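Local structure of hypothetical protein PH1789 (Pyrococcus horikoshii, 1WR2) at residues 152-157 / 163-168. The protein is of unknown function but belongs to the ATP-grasp family, folding around two antiparallel beta sheets flanked by helices. Residues are numbered along the deposited sequence; the frame is centred on the assembly and turned at random.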
ATOM      1  N   THR A 152      14.981  -2.228  10.110  1.00 36.07           N
ATOM      2  CA  THR A 152      15.752  -1.141  10.694  1.00 35.95           C
ATOM      3  C   THR A 152      14.773   0.027  10.806  1.00 35.14           C
ATOM      4  O   THR A 152      13.736   0.021  10.132  1.00 30.64           O
ATOM      5  CB  THR A 152      16.949  -0.751   9.792  1.00 35.97           C
ATOM      6  OG1 THR A 152      16.481  -0.383   8.483  1.00 37.11           O
ATOM      7  CG2 THR A 152      17.910  -1.924   9.667  1.00 39.11           C
ATOM      8  N   PHE A 153      15.077   1.006  11.655  1.00 33.54           N
ATOM      9  CA  PHE A 153      14.182   2.147  11.811  1.00 35.17           C
ATOM     10  C   PHE A 153      14.933   3.455  12.024  1.00 35.35           C
ATOM     11  O   PHE A 153      16.150   3.464  12.243  1.00 34.46           O
ATOM     12  CB  PHE A 153      13.204   1.906  12.976  1.00 36.42           C
ATOM     13  CG  PHE A 153      13.769   2.234  14.332  1.00 39.38           C
ATOM     14  CD1 PHE A 153      13.666   3.525  14.853  1.00 41.79           C
ATOM     15  CD2 PHE A 153      14.411   1.258  15.088  1.00 39.48           C
ATOM     16  CE1 PHE A 153      14.198   3.839  16.115  1.00 41.61           C
ATOM     17  CE2 PHE A 153      14.946   1.559  16.347  1.00 42.78           C
ATOM     18  CZ  PHE A 153      14.838   2.857  16.862  1.00 41.42           C
ATOM     19  N   ARG A 154      14.194   4.557  11.949  1.00 33.93           N
ATOM     20  CA  ARG A 154      14.758   5.888  12.133  1.00 35.96           C
ATOM     21  C   ARG A 154      13.597   6.785  12.551  1.00 35.67           C
ATOM     22  O   ARG A 154      12.446   6.500  12.212  1.00 33.87           O
ATOM     23  CB  ARG A 154      15.347   6.378  10.805  1.00 36.75           C
ATOM     24  CG  ARG A 154      16.784   6.875  10.864  1.00 45.20           C
ATOM     25  CD  ARG A 154      17.677   5.903  11.601  1.00 44.48           C
ATOM     26  NE  ARG A 154      18.976   5.751  10.959  1.00 44.83           N
ATOM     27  CZ  ARG A 154      19.564   4.577  10.770  1.00 45.66           C
ATOM     28  NH1 ARG A 154      18.963   3.464  11.172  1.00 43.34           N
ATOM     29  NH2 ARG A 154      20.748   4.514  10.182  1.00 48.14           N
ATOM     30  N   LEU A 155      13.876   7.851  13.293  1.00 35.45           N
ATOM     31  CA  LEU A 155      12.799   8.752  13.691  1.00 36.68           C
ATOM     32  C   LEU A 155      12.492   9.706  12.536  1.00 36.95           C
ATOM     33  O   LEU A 155      13.391  10.143  11.817  1.00 36.33           O
ATOM     34  CB  LEU A 155      13.184   9.544  14.944  1.00 38.10           C
ATOM     35  CG  LEU A 155      13.336   8.692  16.203  1.00 38.99           C
ATOM     36  CD1 LEU A 155      13.618   9.584  17.412  1.00 40.47           C
ATOM     37  CD2 LEU A 155      12.054   7.888  16.417  1.00 36.22           C
ATOM     38  N   VAL A 156      11.212   9.994  12.347  1.00 35.36           N
ATOM     39  CA  VAL A 156      10.781  10.897  11.294  1.00 37.27           C
ATOM     40  C   VAL A 156      10.854  12.324  11.853  1.00 38.27           C
ATOM     41  O   VAL A 156      10.480  12.559  12.997  1.00 37.37           O
ATOM     42  CB  VAL A 156       9.328  10.570  10.877  1.00 36.86           C
ATOM     43  CG1 VAL A 156       8.824  11.581   9.859  1.00 37.85           C
ATOM     44  CG2 VAL A 156       9.267   9.157  10.309  1.00 34.52           C
ATOM     45  N   PRO A 157      11.330  13.293  11.054  1.00 39.64           N
ATOM     46  CA  PRO A 157      11.810  13.205   9.673  1.00 40.44           C
ATOM     47  C   PRO A 157      13.226  12.662   9.559  1.00 41.18           C
ATOM     48  O   PRO A 157      14.066  12.888  10.431  1.00 42.63           O
ATOM     49  CB  PRO A 157      11.716  14.646   9.192  1.00 40.20           C
ATOM     50  CG  PRO A 157      12.152  15.393  10.420  1.00 40.82           C
ATOM     51  CD  PRO A 157      11.372  14.693  11.526  1.00 40.59           C
ATOM     52  N   ALA A 163      18.186   7.489   5.345  1.00 40.20           N
ATOM     53  CA  ALA A 163      17.580   6.583   4.371  1.00 39.27           C
ATOM     54  C   ALA A 163      18.550   5.582   3.759  1.00 39.94           C
ATOM     55  O   ALA A 163      18.275   4.383   3.734  1.00 38.52           O
ATOM     56  CB  ALA A 163      16.910   7.388   3.266  1.00 39.93           C
ATOM     57  N   ARG A 164      19.680   6.060   3.252  1.00 41.35           N
ATOM     58  CA  ARG A 164      20.651   5.154   2.640  1.00 44.17           C
ATOM     59  C   ARG A 164      21.256   4.247   3.700  1.00 44.39           C
ATOM     60  O   ARG A 164      21.526   3.072   3.454  1.00 44.88           O
ATOM     61  CB  ARG A 164      21.756   5.949   1.930  1.00 45.85           C
ATOM     62  CG  ARG A 164      21.235   6.735   0.750  1.00 47.61           C
ATOM     63  CD  ARG A 164      22.308   7.528   0.033  1.00 50.20           C
ATOM     64  NE  ARG A 164      21.708   8.249  -1.083  1.00 51.44           N
ATOM     65  CZ  ARG A 164      21.219   7.666  -2.174  1.00 53.59           C
ATOM     66  NH1 ARG A 164      21.273   6.345  -2.309  1.00 51.87           N
ATOM     67  NH2 ARG A 164      20.640   8.402  -3.113  1.00 53.87           N
ATOM     68  N   LYS A 165      21.441   4.804   4.889  1.00 44.21           N
ATOM     69  CA  LYS A 165      22.013   4.072   5.999  1.00 44.39           C
ATOM     70  C   LYS A 165      21.078   2.957   6.495  1.00 43.33           C
ATOM     71  O   LYS A 165      21.501   1.808   6.623  1.00 41.52           O
ATOM     72  CB  LYS A 165      22.333   5.057   7.125  1.00 48.64           C
ATOM     73  CG  LYS A 165      23.219   4.521   8.238  1.00 53.27           C
ATOM     74  CD  LYS A 165      23.602   5.659   9.186  1.00 57.69           C
ATOM     75  CE  LYS A 165      24.346   5.169  10.420  1.00 58.61           C
ATOM     76  NZ  LYS A 165      24.625   6.291  11.359  1.00 61.08           N
ATOM     77  N   MET A 166      19.812   3.277   6.760  1.00 40.28           N
ATOM     78  CA  MET A 166      18.894   2.249   7.254  1.00 38.57           C
ATOM     79  C   MET A 166      18.667   1.139   6.226  1.00 38.30           C
ATOM     80  O   MET A 166      18.272   0.028   6.576  1.00 38.72           O
ATOM     81  CB  MET A 166      17.557   2.867   7.689  1.00 36.04           C
ATOM     82  CG  MET A 166      16.700   3.426   6.583  1.00 36.06           C
ATOM     83  SD  MET A 166      15.319   4.382   7.253  1.00 37.41           S
ATOM     84  CE  MET A 166      14.362   3.088   8.066  1.00 38.58           C
ATOM     85  N   ILE A 167      18.926   1.433   4.957  1.00 35.91           N
ATOM     86  CA  ILE A 167      18.767   0.422   3.925  1.00 36.96           C
ATOM     87  C   ILE A 167      19.953  -0.536   3.998  1.00 37.76           C
ATOM     88  O   ILE A 167      19.813  -1.740   3.787  1.00 37.30           O
ATOM     89  CB  ILE A 167      18.725   1.046   2.509  1.00 36.13           C
ATOM     90  CG1 ILE A 167      17.509   1.970   2.374  1.00 35.00           C
ATOM     91  CG2 ILE A 167      18.650  -0.061   1.460  1.00 34.90           C
ATOM     92  CD1 ILE A 167      17.402   2.643   1.001  1.00 35.10           C
ATOM     93  N   GLN A 168      21.122   0.006   4.320  1.00 38.82           N
ATOM     94  CA  GLN A 168      22.339  -0.796   4.399  1.00 39.32           C
ATOM     95  C   GLN A 168      22.472  -1.583   5.698  1.00 37.59           C
ATOM     96  O   GLN A 168      23.223  -2.557   5.764  1.00 37.62           O
ATOM     97  CB  GLN A 168      23.557   0.110   4.222  1.00 42.36           C
ATOM     98  CG  GLN A 168      23.496   0.948   2.961  1.00 45.52           C
ATOM     99  CD  GLN A 168      24.708   1.838   2.783  1.00 49.48           C
ATOM    100  OE1 GLN A 168      25.227   2.406   3.748  1.00 49.53           O
ATOM    101  NE2 GLN A 168      25.154   1.985   1.537  1.00 50.47           N
TER
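Thr-152 and Met-166 form the tight part of this contact, where edge strand 152-155 and the helical segment 163-168 run nearly antiparallel, their axes 7.9 Å apart. Thr-152 OG1 donates a hydrogen bond of 2.6 Å to Met-166 O, arriving 31° off the carbonyl plane; the short, beta-branched threonine puts its hydroxyl at the last turn of a helix, where carbonyls can accept from outside. Met-166 lays its flexible, unbranched chain along the strand: the bend at chi3 brings Met-166 CE to 3.9 Å from Phe-153 CA, while Met-166 SD passes Arg-154 CB at 4.1 Å.

The solvent side is more exposed and buries less of Lys-165 and Phe-153. The guanidinium of Arg-154 lies with one face over Met-166 CB, offset toward its rim. Lys-165 methylenes line its edge, Arg-154 NH2 coming as close as 3.1 Å to Lys-165 CG, while the lysine's extended chain carries its amine onward. Long enough to fold back, Arg-154 gives a nearly straight bond (171°) from NH1 to Phe-153 O and still reaches Glu-169 in a salt bridge, which would partly offset the like charge of Lys-165.

After edge strand 152-155 the chain turns back through a short loop, laying helix 160-168 along the sheet's rim. The strand pairs with strand 133-140, whose Phe-138 meets Met-166 and Ile-167; Ile-167 also packs against helices 173-177 and 187-203.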